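Local coordinates for protein Rho guanyl nucleotide exchange factor (Rom2), putative (Aspergillus fumigatus Af293, PDB 5O51) that is probably a guanine-nucleotide exchange factor for Rho-type GTPases; this chain is its C-terminal CNH domain, a seven-bladed beta-propeller, at residues N20-L25 and D328-L333; N286-R291 and H300-K305; G304-M309 and A320-G325. All blocks are in the same frame, centred on the assembly; numbering follows the deposited sequence.

Interaction 1 of 3, residues N20-L25 and D328-L333; sequences NRVNCL and DVVASL
Asp328 holds Arg21 and Val22 with its two carboxylate oxygens. OD1 takes the side chain of the first and OD2 the backbone of the second. The Arg21 chain runs extended from CG to NE, and its CB, CG and CD lie against the carboxylate. Its NH1 then bonds Asp328 OD1 at 2.9 Å in a salt bridge. The oxygen lies near the guanidinium plane but is met from above the carboxylate plane. The two planes are 58° apart. Val22 N gives its hydrogen to Asp328 OD2, also at 2.9 Å and with an N-H...O angle of 160°. It comes on the anti side, tilted out of the carboxylate plane. OD1 is shared with Arg308, so two arginines face this buried acid and probably favour its charged form.

Farther along the two strands the contact is apolar. Val22 and Val330 cross at about a right angle and meet through their CG2 methyls, 4.0 Å apart. Leu25 CD1 approaches Val330 CG1 more loosely, at 4.4 Å. Leu310 packs on Val22 and Leu25, and Tyr36 on Leu25 and Val330.

The axes of strand segments 22-25 and 328-333 come no nearer than 9.1 Å, at 22° to each other; the two strands belong to different sheets. Side chains packing between two neighbouring four-stranded blades in this way are typical of a beta-propeller, here that of the CNH domain.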
ATOM      1  N   ASN A  20      -7.415 -13.240  15.517  1.00 44.13           N
ATOM      2  CA  ASN A  20      -8.004 -12.457  14.422  1.00 35.57           C
ATOM      3  C   ASN A  20      -7.128 -11.181  14.339  1.00 35.42           C
ATOM      4  O   ASN A  20      -7.425 -10.154  14.954  1.00 37.57           O
ATOM      5  CB  ASN A  20      -9.527 -12.229  14.714  1.00 30.65           C
ATOM      6  CG  ASN A  20     -10.209 -11.348  13.704  1.00 34.50           C
ATOM      7  OD1 ASN A  20     -10.688 -10.238  14.029  1.00 38.06           O
ATOM      8  ND2 ASN A  20     -10.271 -11.806  12.479  1.00 34.09           N
ATOM      9  N   ARG A  21      -6.014 -11.328  13.631  1.00 34.76           N
ATOM     10  CA  ARG A  21      -4.992 -10.275  13.519  1.00 38.90           C
ATOM     11  C   ARG A  21      -5.463  -9.124  12.611  1.00 33.47           C
ATOM     12  O   ARG A  21      -6.366  -9.302  11.717  1.00 35.11           O
ATOM     13  CB  ARG A  21      -3.675 -10.917  12.949  1.00 43.27           C
ATOM     14  CG  ARG A  21      -3.039 -11.937  13.929  1.00 47.49           C
ATOM     15  CD  ARG A  21      -1.546 -12.285  13.646  1.00 53.81           C
ATOM     16  NE  ARG A  21      -1.065 -13.282  14.639  1.00 52.84           N
ATOM     17  CZ  ARG A  21      -0.694 -13.033  15.919  1.00 51.22           C
ATOM     18  NH1 ARG A  21      -0.630 -11.793  16.454  1.00 48.85           N
ATOM     19  NH2 ARG A  21      -0.339 -14.039  16.690  1.00 45.29           N
ATOM     20  N   VAL A  22      -4.787  -7.997  12.720  1.00 34.37           N
ATOM     21  CA  VAL A  22      -4.991  -6.882  11.778  1.00 34.22           C
ATOM     22  C   VAL A  22      -4.363  -7.170  10.405  1.00 33.53           C
ATOM     23  O   VAL A  22      -3.141  -7.259  10.276  1.00 38.01           O
ATOM     24  CB  VAL A  22      -4.421  -5.567  12.378  1.00 36.21           C
ATOM     25  CG1 VAL A  22      -4.573  -4.405  11.422  1.00 33.12           C
ATOM     26  CG2 VAL A  22      -5.160  -5.223  13.664  1.00 38.26           C
ATOM     27  N   ASN A  23      -5.170  -7.274   9.350  1.00 30.11           N
ATOM     28  CA  ASN A  23      -4.614  -7.480   8.043  1.00 28.20           C
ATOM     29  C   ASN A  23      -4.258  -6.132   7.337  1.00 33.58           C
ATOM     30  O   ASN A  23      -3.330  -6.080   6.505  1.00 33.88           O
ATOM     31  CB  ASN A  23      -5.596  -8.205   7.110  1.00 32.40           C
ATOM     32  CG  ASN A  23      -5.947  -9.659   7.539  1.00 38.64           C
ATOM     33  OD1 ASN A  23      -5.202 -10.320   8.174  1.00 34.00           O
ATOM     34  ND2 ASN A  23      -7.137 -10.117   7.160  1.00 35.70           N
ATOM     35  N   CYS A  24      -5.097  -5.106   7.552  1.00 34.29           N
ATOM     36  CA  CYS A  24      -5.005  -3.799   6.856  1.00 31.59           C
ATOM     37  C   CYS A  24      -5.664  -2.706   7.652  1.00 32.18           C
ATOM     38  O   CYS A  24      -6.348  -2.981   8.654  1.00 31.01           O
ATOM     39  CB  CYS A  24      -5.631  -3.882   5.465  1.00 34.15           C
ATOM     40  SG  CYS A  24      -7.328  -4.489   5.417  1.00 36.30           S
ATOM     41  N   LEU A  25      -5.436  -1.456   7.242  1.00 32.87           N
ATOM     42  CA  LEU A  25      -5.925  -0.315   8.002  1.00 33.99           C
ATOM     43  C   LEU A  25      -5.921   0.913   7.088  1.00 35.91           C
ATOM     44  O   LEU A  25      -5.027   1.042   6.231  1.00 35.24           O
ATOM     45  CB  LEU A  25      -5.062  -0.143   9.281  1.00 35.30           C
ATOM     46  CG  LEU A  25      -5.192   1.091  10.199  1.00 42.34           C
ATOM     47  CD1 LEU A  25      -4.683   0.811  11.595  1.00 41.00           C
ATOM     48  CD2 LEU A  25      -4.402   2.288   9.691  1.00 47.20           C
ATOM     49  N   ASP A 328      -1.514  -9.090  19.076  1.00 35.94           N
ATOM     50  CA  ASP A 328      -1.198  -8.454  17.818  1.00 36.87           C
ATOM     51  C   ASP A 328      -1.120  -6.980  18.225  1.00 39.77           C
ATOM     52  O   ASP A 328      -1.995  -6.502  18.920  1.00 38.78           O
ATOM     53  CB  ASP A 328      -2.288  -8.595  16.776  1.00 38.16           C
ATOM     54  CG  ASP A 328      -1.770  -8.601  15.342  1.00 40.28           C
ATOM     55  OD1 ASP A 328      -0.734  -9.242  15.057  1.00 39.08           O
ATOM     56  OD2 ASP A 328      -2.451  -8.017  14.453  1.00 35.99           O
ATOM     57  N   VAL A 329      -0.120  -6.243  17.759  1.00 33.08           N
ATOM     58  CA  VAL A 329       0.055  -4.877  18.253  1.00 36.80           C
ATOM     59  C   VAL A 329       0.048  -3.895  17.059  1.00 35.84           C
ATOM     60  O   VAL A 329       0.721  -4.120  16.030  1.00 33.60           O
ATOM     61  CB  VAL A 329       1.358  -4.759  19.061  1.00 40.04           C
ATOM     62  CG1 VAL A 329       1.574  -3.327  19.578  1.00 41.93           C
ATOM     63  CG2 VAL A 329       1.407  -5.767  20.218  1.00 43.85           C
ATOM     64  N   VAL A 330      -0.687  -2.820  17.198  1.00 34.33           N
ATOM     65  CA  VAL A 330      -0.642  -1.685  16.280  1.00 35.80           C
ATOM     66  C   VAL A 330       0.188  -0.524  16.865  1.00 35.30           C
ATOM     67  O   VAL A 330       0.064  -0.179  18.063  1.00 37.55           O
ATOM     68  CB  VAL A 330      -2.015  -1.183  15.887  1.00 38.98           C
ATOM     69  CG1 VAL A 330      -1.881  -0.072  14.867  1.00 39.36           C
ATOM     70  CG2 VAL A 330      -2.801  -2.335  15.235  1.00 45.32           C
ATOM     71  N   ALA A 331       1.096   0.005  16.035  1.00 36.09           N
ATOM     72  CA  ALA A 331       2.044   1.068  16.496  1.00 34.14           C
ATOM     73  C   ALA A 331       2.253   2.119  15.455  1.00 34.45           C
ATOM     74  O   ALA A 331       1.887   1.967  14.292  1.00 36.27           O
ATOM     75  CB  ALA A 331       3.358   0.435  16.897  1.00 39.24           C
ATOM     76  N   SER A 332       2.829   3.231  15.885  1.00 37.66           N
ATOM     77  CA  SER A 332       3.064   4.403  15.060  1.00 38.86           C
ATOM     78  C   SER A 332       4.530   4.811  15.096  1.00 39.89           C
ATOM     79  O   SER A 332       5.154   4.789  16.164  1.00 39.10           O
ATOM     80  CB  SER A 332       2.329   5.604  15.647  1.00 40.89           C
ATOM     81  OG  SER A 332       2.519   6.731  14.798  1.00 44.41           O
ATOM     82  N   LEU A 333       5.091   5.135  13.952  1.00 39.55           N
ATOM     83  CA  LEU A 333       6.457   5.735  13.919  1.00 43.99           C
ATOM     84  C   LEU A 333       6.318   7.139  13.428  1.00 43.11           C
ATOM     85  O   LEU A 333       5.706   7.333  12.354  1.00 39.02           O
ATOM     86  CB  LEU A 333       7.361   5.032  12.936  1.00 40.71           C
ATOM     87  CG  LEU A 333       7.791   3.637  13.311  1.00 41.84           C
ATOM     88  CD1 LEU A 333       8.792   3.147  12.276  1.00 45.26           C
ATOM     89  CD2 LEU A 333       8.387   3.521  14.688  1.00 46.23           C
TER

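Interaction 2 of 3, residues N286-R291 and H300-K305; sequences NFIEIR and HIMTGK
The two outer strands of a propeller blade, 287-292 and 298-303, form this antiparallel beta hairpin. Ile288 and Met302 make one hydrogen-bonded pair, with Ile288 N to Met302 O and Met302 N to Ile288 O both 2.9 Å. Ile290 and His300 make the next. Its two bonds differ: Ile290 N reaches His300 O at 2.8 Å, while His300 N to Ile290 O is longer, 3.2 Å. At the other end, beyond the non-hydrogen-bonded pair Phe287-Thr303, Gly304 N bonds Asn286 O from well above the carbonyl plane.

Ile288, Ile290, His300 and Met302 share one face. Met302 SD is anti to CA (chi2 169°), and this sulfur meets both isoleucines. SD lies 3.8 Å from Ile290 CD1 and 4.1 Å from Ile288 CD1. Ile288 runs side by side with Met302, and Ile290 crosses it. Tyr319 of the next blade touches Ile288 and Met302.

The other face carries Phe287, Glu289, Ile301 and Thr303. Phe287 CB touches Ile301 CG2 at 4.1 Å. Glu289 OE2 receives both NE and NH2 of Arg291 in the guanidinium plane, the NE bond being 2.7 Å. Glu289 OE1 is bonded by Glu267 N.

The chemistry is thus split: methyls and sulfur pack the two strands together on the face that meets Tyr319 of the neighbouring blade, while the buried carboxylate on the other face probably has its charge balanced by Arg291.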
ATOM      1  N   ASN A 286      10.458 -10.071   9.359  1.00 31.66           N
ATOM      2  CA  ASN A 286      11.209 -10.233  10.618  1.00 31.30           C
ATOM      3  C   ASN A 286      11.955  -9.001  11.023  1.00 31.33           C
ATOM      4  O   ASN A 286      12.496  -8.947  12.119  1.00 32.13           O
ATOM      5  CB  ASN A 286      12.202 -11.414  10.563  1.00 36.78           C
ATOM      6  CG  ASN A 286      11.523 -12.745  10.396  1.00 39.53           C
ATOM      7  OD1 ASN A 286      11.836 -13.516   9.482  1.00 48.02           O
ATOM      8  ND2 ASN A 286      10.585 -13.020  11.236  1.00 39.44           N
ATOM      9  N   PHE A 287      11.924  -7.950  10.228  1.00 30.93           N
ATOM     10  CA  PHE A 287      12.566  -6.694  10.694  1.00 31.11           C
ATOM     11  C   PHE A 287      12.309  -5.496   9.834  1.00 27.88           C
ATOM     12  O   PHE A 287      12.085  -5.579   8.638  1.00 30.00           O
ATOM     13  CB  PHE A 287      14.131  -6.860  10.865  1.00 35.34           C
ATOM     14  CG  PHE A 287      14.861  -7.339   9.631  1.00 32.27           C
ATOM     15  CD1 PHE A 287      15.120  -8.682   9.444  1.00 37.04           C
ATOM     16  CD2 PHE A 287      15.431  -6.439   8.753  1.00 35.08           C
ATOM     17  CE1 PHE A 287      15.847  -9.128   8.352  1.00 37.77           C
ATOM     18  CE2 PHE A 287      16.138  -6.884   7.655  1.00 33.15           C
ATOM     19  CZ  PHE A 287      16.293  -8.218   7.423  1.00 33.25           C
ATOM     20  N   ILE A 288      12.404  -4.339  10.452  1.00 27.26           N
ATOM     21  CA  ILE A 288      12.392  -3.068   9.737  1.00 29.09           C
ATOM     22  C   ILE A 288      13.834  -2.560   9.639  1.00 31.36           C
ATOM     23  O   ILE A 288      14.494  -2.424  10.661  1.00 31.86           O
ATOM     24  CB  ILE A 288      11.608  -1.976  10.478  1.00 30.25           C
ATOM     25  CG1 ILE A 288      10.197  -2.467  10.829  1.00 31.52           C
ATOM     26  CG2 ILE A 288      11.500  -0.746   9.605  1.00 32.51           C
ATOM     27  CD1 ILE A 288       9.429  -1.531  11.715  1.00 34.81           C
ATOM     28  N   GLU A 289      14.276  -2.248   8.421  1.00 31.50           N
ATOM     29  CA  GLU A 289      15.614  -1.675   8.167  1.00 32.81           C
ATOM     30  C   GLU A 289      15.496  -0.219   7.838  1.00 29.78           C
ATOM     31  O   GLU A 289      14.871   0.137   6.857  1.00 31.00           O
ATOM     32  CB  GLU A 289      16.343  -2.423   7.028  1.00 30.47           C
ATOM     33  CG  GLU A 289      17.855  -2.108   6.868  1.00 32.90           C
ATOM     34  CD  GLU A 289      18.578  -2.966   5.810  1.00 34.80           C
ATOM     35  OE1 GLU A 289      18.081  -4.054   5.380  1.00 32.74           O
ATOM     36  OE2 GLU A 289      19.636  -2.502   5.366  1.00 36.13           O
ATOM     37  N   ILE A 290      16.194   0.594   8.605  1.00 30.32           N
ATOM     38  CA  ILE A 290      16.177   2.071   8.423  1.00 36.21           C
ATOM     39  C   ILE A 290      17.552   2.638   7.920  1.00 35.25           C
ATOM     40  O   ILE A 290      18.564   2.475   8.605  1.00 35.53           O
ATOM     41  CB  ILE A 290      15.723   2.757   9.700  1.00 37.93           C
ATOM     42  CG1 ILE A 290      14.360   2.156  10.144  1.00 40.21           C
ATOM     43  CG2 ILE A 290      15.693   4.273   9.518  1.00 37.57           C
ATOM     44  CD1 ILE A 290      14.041   2.554  11.587  1.00 41.09           C
ATOM     45  N   ARG A 291      17.542   3.212   6.689  1.00 35.58           N
ATOM     46  CA  ARG A 291      18.723   3.854   6.080  1.00 37.12           C
ATOM     47  C   ARG A 291      18.521   5.380   5.875  1.00 38.58           C
ATOM     48  O   ARG A 291      17.392   5.861   5.631  1.00 36.64           O
ATOM     49  CB  ARG A 291      19.070   3.279   4.702  1.00 34.80           C
ATOM     50  CG  ARG A 291      19.205   1.743   4.600  1.00 39.40           C
ATOM     51  CD  ARG A 291      20.580   1.268   4.909  1.00 39.81           C
ATOM     52  NE  ARG A 291      20.737  -0.127   4.581  1.00 45.09           N
ATOM     53  CZ  ARG A 291      21.581  -0.644   3.677  1.00 41.90           C
ATOM     54  NH1 ARG A 291      22.420   0.134   2.964  1.00 38.44           N
ATOM     55  NH2 ARG A 291      21.579  -1.985   3.488  1.00 40.08           N
ATOM     56  N   HIS A 300      19.328   1.984  11.717  1.00 40.54           N
ATOM     57  CA  HIS A 300      18.711   1.163  12.768  1.00 39.94           C
ATOM     58  C   HIS A 300      18.044  -0.061  12.129  1.00 35.96           C
ATOM     59  O   HIS A 300      17.567  -0.038  10.982  1.00 32.87           O
ATOM     60  CB  HIS A 300      17.792   2.056  13.681  1.00 44.78           C
ATOM     61  CG  HIS A 300      17.365   1.392  14.950  1.00 58.85           C
ATOM     62  ND1 HIS A 300      18.245   0.701  15.766  1.00 63.44           N
ATOM     63  CD2 HIS A 300      16.138   1.256  15.525  1.00 60.94           C
ATOM     64  CE1 HIS A 300      17.586   0.189  16.799  1.00 57.95           C
ATOM     65  NE2 HIS A 300      16.309   0.501  16.672  1.00 62.75           N
ATOM     66  N   ILE A 301      18.131  -1.182  12.825  1.00 34.50           N
ATOM     67  CA  ILE A 301      17.307  -2.345  12.550  1.00 37.83           C
ATOM     68  C   ILE A 301      16.352  -2.574  13.756  1.00 41.64           C
ATOM     69  O   ILE A 301      16.797  -2.680  14.914  1.00 36.66           O
ATOM     70  CB  ILE A 301      18.187  -3.578  12.303  1.00 35.14           C
ATOM     71  CG1 ILE A 301      18.954  -3.385  11.003  1.00 37.81           C
ATOM     72  CG2 ILE A 301      17.392  -4.870  12.218  1.00 39.49           C
ATOM     73  CD1 ILE A 301      19.980  -4.434  10.768  1.00 42.32           C
ATOM     74  N   MET A 302      15.051  -2.732  13.483  1.00 41.71           N
ATOM     75  CA  MET A 302      14.029  -3.061  14.581  1.00 35.30           C
ATOM     76  C   MET A 302      13.499  -4.479  14.327  1.00 32.73           C
ATOM     77  O   MET A 302      12.799  -4.715  13.334  1.00 35.37           O
ATOM     78  CB  MET A 302      12.903  -2.026  14.541  1.00 33.98           C
ATOM     79  CG  MET A 302      13.307  -0.556  14.542  1.00 36.73           C
ATOM     80  SD  MET A 302      11.941   0.651  14.188  1.00 49.53           S
ATOM     81  CE  MET A 302      10.971   0.403  15.695  1.00 52.78           C
ATOM     82  N   THR A 303      13.874  -5.460  15.145  1.00 34.03           N
ATOM     83  CA  THR A 303      13.517  -6.850  14.850  1.00 35.51           C
ATOM     84  C   THR A 303      12.102  -7.143  15.382  1.00 34.85           C
ATOM     85  O   THR A 303      11.618  -6.413  16.170  1.00 32.72           O
ATOM     86  CB  THR A 303      14.505  -7.849  15.449  1.00 38.15           C
ATOM     87  OG1 THR A 303      14.598  -7.575  16.843  1.00 45.60           O
ATOM     88  CG2 THR A 303      15.893  -7.637  14.878  1.00 38.23           C
ATOM     89  N   GLY A 304      11.465  -8.195  14.889  1.00 36.10           N
ATOM     90  CA  GLY A 304      10.188  -8.650  15.395  1.00 40.63           C
ATOM     91  C   GLY A 304       9.676  -9.788  14.587  1.00 38.53           C
ATOM     92  O   GLY A 304      10.418 -10.458  13.860  1.00 39.73           O
ATOM     93  N   LYS A 305       8.392  -9.998  14.697  1.00 41.59           N
ATOM     94  CA  LYS A 305       7.737 -11.132  14.074  1.00 41.27           C
ATOM     95  C   LYS A 305       6.423 -10.761  13.354  1.00 36.36           C
ATOM     96  O   LYS A 305       5.614 -10.055  13.881  1.00 32.56           O
ATOM     97  CB  LYS A 305       7.542 -12.173  15.186  1.00 50.93           C
ATOM     98  CG  LYS A 305       7.443 -13.561  14.612  1.00 59.92           C
ATOM     99  CD  LYS A 305       6.802 -14.541  15.569  1.00 71.01           C
ATOM    100  CE  LYS A 305       6.155 -15.670  14.758  1.00 76.31           C
ATOM    101  NZ  LYS A 305       5.764 -16.823  15.604  1.00 79.53           N
TER

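Interaction 3 of 3, residues G304-M309 and A320-G325; sequences GKNIRM and AYEDEG
Arg308 folds its guanidinium back against Ala320 in the close-packed part of this contact. The chain bends at chi2 and chi3 (chi3 -84°, turning NE back), and Ala320 CB lies over one face, 3.7 Å from Arg308 NH1. Asn306 ND2 lies over the opposite face, toward the rim. NE and NH2 both bond Asn306 O at 2.9 Å, in the guanidinium plane, which fixes the rotation of the group. NH2 also reaches Asp328 and NH1 the carbonyl of Val22, so the arginine ties the hairpin to its own sheet and to the next blade. In the backbone, Arg308 and Ala320 form an antiparallel hydrogen-bonded pair, with both bonds 3.0 Å. Ile307 CG1 touches Tyr321 CB at 4.0 Å.

The two strands, 307-312 and 317-323, make the inner hairpin of the last propeller blade. The chain turns a corner at Asn306 as it enters from the preceding blade.

At and before that corner, toward solvent, the contact is looser. Glu322 N bonds Lys305 O, and a water bridges Lys305 N and Glu322 O. The extended Glu322 side chain divides its carboxylate. OE2 accepts from Asn306 ND2 at 3.1 Å, on the anti side, with amide and carboxylate planes 87° apart. OE1 lies 3.1 Å from Lys305 CE but 3.5 Å from NZ. The salt bridge is therefore long and weak, and the nearer approach to OE1 is made by the methylenes CD and CE, at the exposed margin.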
ATOM      1  N   GLY A 304      11.465  -8.195  14.889  1.00 36.10           N
ATOM      2  CA  GLY A 304      10.188  -8.650  15.395  1.00 40.63           C
ATOM      3  C   GLY A 304       9.676  -9.788  14.587  1.00 38.53           C
ATOM      4  O   GLY A 304      10.418 -10.458  13.860  1.00 39.73           O
ATOM      5  N   LYS A 305       8.392  -9.998  14.697  1.00 41.59           N
ATOM      6  CA  LYS A 305       7.737 -11.132  14.074  1.00 41.27           C
ATOM      7  C   LYS A 305       6.423 -10.761  13.354  1.00 36.36           C
ATOM      8  O   LYS A 305       5.614 -10.055  13.881  1.00 32.56           O
ATOM      9  CB  LYS A 305       7.542 -12.173  15.186  1.00 50.93           C
ATOM     10  CG  LYS A 305       7.443 -13.561  14.612  1.00 59.92           C
ATOM     11  CD  LYS A 305       6.802 -14.541  15.569  1.00 71.01           C
ATOM     12  CE  LYS A 305       6.155 -15.670  14.758  1.00 76.31           C
ATOM     13  NZ  LYS A 305       5.764 -16.823  15.604  1.00 79.53           N
ATOM     14  N   ASN A 306       6.256 -11.207  12.123  1.00 34.80           N
ATOM     15  CA  ASN A 306       5.085 -10.909  11.313  1.00 39.84           C
ATOM     16  C   ASN A 306       4.801  -9.378  11.307  1.00 37.34           C
ATOM     17  O   ASN A 306       3.720  -8.920  11.622  1.00 32.71           O
ATOM     18  CB  ASN A 306       3.858 -11.739  11.794  1.00 37.76           C
ATOM     19  CG  ASN A 306       2.661 -11.690  10.823  1.00 44.53           C
ATOM     20  OD1 ASN A 306       2.770 -11.323   9.651  1.00 44.74           O
ATOM     21  ND2 ASN A 306       1.494 -12.082  11.329  1.00 44.85           N
ATOM     22  N   ILE A 307       5.814  -8.609  10.946  1.00 36.28           N
ATOM     23  CA  ILE A 307       5.694  -7.145  10.801  1.00 37.13           C
ATOM     24  C   ILE A 307       5.015  -6.846   9.501  1.00 34.60           C
ATOM     25  O   ILE A 307       5.406  -7.409   8.511  1.00 35.30           O
ATOM     26  CB  ILE A 307       7.073  -6.449  10.793  1.00 34.75           C
ATOM     27  CG1 ILE A 307       7.728  -6.625  12.164  1.00 31.02           C
ATOM     28  CG2 ILE A 307       6.865  -4.953  10.333  1.00 36.18           C
ATOM     29  CD1 ILE A 307       9.244  -6.359  12.224  1.00 34.25           C
ATOM     30  N   ARG A 308       3.970  -6.025   9.515  1.00 35.62           N
ATOM     31  CA  ARG A 308       3.180  -5.626   8.310  1.00 32.93           C
ATOM     32  C   ARG A 308       3.121  -4.076   8.314  1.00 34.17           C
ATOM     33  O   ARG A 308       2.583  -3.490   9.279  1.00 34.11           O
ATOM     34  CB  ARG A 308       1.720  -6.106   8.469  1.00 30.80           C
ATOM     35  CG  ARG A 308       1.521  -7.599   8.346  1.00 33.15           C
ATOM     36  CD  ARG A 308       0.462  -8.127   9.333  1.00 36.67           C
ATOM     37  NE  ARG A 308       1.034  -8.374  10.644  1.00 35.24           N
ATOM     38  CZ  ARG A 308       0.409  -8.426  11.805  1.00 34.69           C
ATOM     39  NH1 ARG A 308      -0.901  -8.214  11.939  1.00 39.19           N
ATOM     40  NH2 ARG A 308       1.116  -8.673  12.875  1.00 35.50           N
ATOM     41  N   MET A 309       3.610  -3.419   7.271  1.00 31.54           N
ATOM     42  CA  MET A 309       3.369  -1.986   7.160  1.00 33.63           C
ATOM     43  C   MET A 309       1.895  -1.717   6.839  1.00 33.79           C
ATOM     44  O   MET A 309       1.375  -2.225   5.860  1.00 35.02           O
ATOM     45  CB  MET A 309       4.277  -1.353   6.102  1.00 35.08           C
ATOM     46  CG  MET A 309       4.266   0.182   6.173  1.00 37.95           C
ATOM     47  SD  MET A 309       5.116   0.994   4.813  1.00 47.60           S
ATOM     48  CE  MET A 309       3.637   1.297   3.789  1.00 43.24           C
ATOM     49  N   ALA A 320       1.883  -3.065  12.154  1.00 32.97           N
ATOM     50  CA  ALA A 320       1.568  -4.101  13.134  1.00 32.93           C
ATOM     51  C   ALA A 320       2.657  -5.152  13.298  1.00 31.76           C
ATOM     52  O   ALA A 320       3.387  -5.428  12.354  1.00 35.00           O
ATOM     53  CB  ALA A 320       0.235  -4.787  12.761  1.00 32.89           C
ATOM     54  N   TYR A 321       2.712  -5.757  14.469  1.00 33.28           N
ATOM     55  CA  TYR A 321       3.639  -6.851  14.765  1.00 38.30           C
ATOM     56  C   TYR A 321       3.050  -7.789  15.835  1.00 37.01           C
ATOM     57  O   TYR A 321       2.215  -7.357  16.659  1.00 33.63           O
ATOM     58  CB  TYR A 321       5.026  -6.293  15.153  1.00 32.95           C
ATOM     59  CG  TYR A 321       5.056  -5.487  16.454  1.00 34.14           C
ATOM     60  CD1 TYR A 321       4.890  -4.134  16.425  1.00 33.15           C
ATOM     61  CD2 TYR A 321       5.295  -6.078  17.690  1.00 36.83           C
ATOM     62  CE1 TYR A 321       4.916  -3.381  17.558  1.00 39.23           C
ATOM     63  CE2 TYR A 321       5.295  -5.319  18.863  1.00 38.83           C
ATOM     64  CZ  TYR A 321       5.090  -3.968  18.767  1.00 40.22           C
ATOM     65  OH  TYR A 321       5.098  -3.100  19.841  1.00 45.58           O
ATOM     66  N   GLU A 322       3.475  -9.060  15.826  1.00 38.96           N
ATOM     67  CA  GLU A 322       3.092 -10.056  16.872  1.00 41.93           C
ATOM     68  C   GLU A 322       4.005  -9.912  18.067  1.00 44.40           C
ATOM     69  O   GLU A 322       5.208  -9.798  17.925  1.00 43.66           O
ATOM     70  CB  GLU A 322       3.319 -11.502  16.437  1.00 44.53           C
ATOM     71  CG  GLU A 322       2.512 -11.967  15.286  1.00 56.88           C
ATOM     72  CD  GLU A 322       2.724 -13.438  14.895  1.00 59.11           C
ATOM     73  OE1 GLU A 322       3.512 -14.176  15.583  1.00 58.16           O
ATOM     74  OE2 GLU A 322       2.089 -13.818  13.862  1.00 56.51           O
ATOM     75  N   ASP A 323       3.452 -10.018  19.250  1.00 43.70           N
ATOM     76  CA  ASP A 323       4.222 -10.016  20.474  1.00 50.90           C
ATOM     77  C   ASP A 323       3.795 -11.238  21.303  1.00 52.75           C
ATOM     78  O   ASP A 323       2.794 -11.888  20.963  1.00 53.25           O
ATOM     79  CB  ASP A 323       3.930  -8.721  21.198  1.00 53.58           C
ATOM     80  CG  ASP A 323       5.107  -8.193  21.951  1.00 59.14           C
ATOM     81  OD1 ASP A 323       6.081  -8.963  22.180  1.00 61.37           O
ATOM     82  OD2 ASP A 323       5.024  -7.010  22.325  1.00 57.32           O
ATOM     83  N   GLU A 324       4.496 -11.587  22.374  1.00 48.65           N
ATOM     84  CA  GLU A 324       4.097 -12.842  23.063  1.00 58.92           C
ATOM     85  C   GLU A 324       2.883 -12.631  24.025  1.00 55.16           C
ATOM     86  O   GLU A 324       2.485 -11.502  24.292  1.00 52.14           O
ATOM     87  CB  GLU A 324       5.282 -13.380  23.834  1.00 66.84           C
ATOM     88  CG  GLU A 324       5.421 -12.735  25.209  1.00 70.34           C
ATOM     89  CD  GLU A 324       6.714 -13.104  25.930  1.00 91.07           C
ATOM     90  OE1 GLU A 324       7.782 -13.113  25.246  1.00 86.70           O
ATOM     91  OE2 GLU A 324       6.651 -13.365  27.181  1.00 79.25           O
ATOM     92  N   GLY A 325       2.144 -13.665  24.406  1.00 57.10           N
ATOM     93  CA  GLY A 325       1.417 -14.452  23.478  1.00 65.42           C
ATOM     94  C   GLY A 325      -0.107 -14.251  23.621  1.00 49.66           C
ATOM     95  O   GLY A 325      -0.642 -13.896  24.662  1.00 46.65           O
TER
HETATM   96  O   HOH W   1       7.413  -8.676  17.131  1.00 36.64           O

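How the interactions relate
From the N terminus, strand 8-12 joins the last blade before the chain enters the next blade at 22-28. Interaction 1 ties 20-25 to 328-333, closing a loop of about 300 residues that spans nearly the whole propeller. Interactions 2 and 3 are both nested inside it and follow in series, sharing Gly304 and Lys305. Interaction 2 closes the outer hairpin of one blade; interaction 3 closes the inner hairpin of the next. Ile307 CD1 packs on Phe287 between them. Strands 317-323 and 327-333 are neighbours in one sheet, and Val329 N probably bonds Tyr321 O, which joins interactions 1 and 3. Leu333 touches Met302 between interactions 1 and 2.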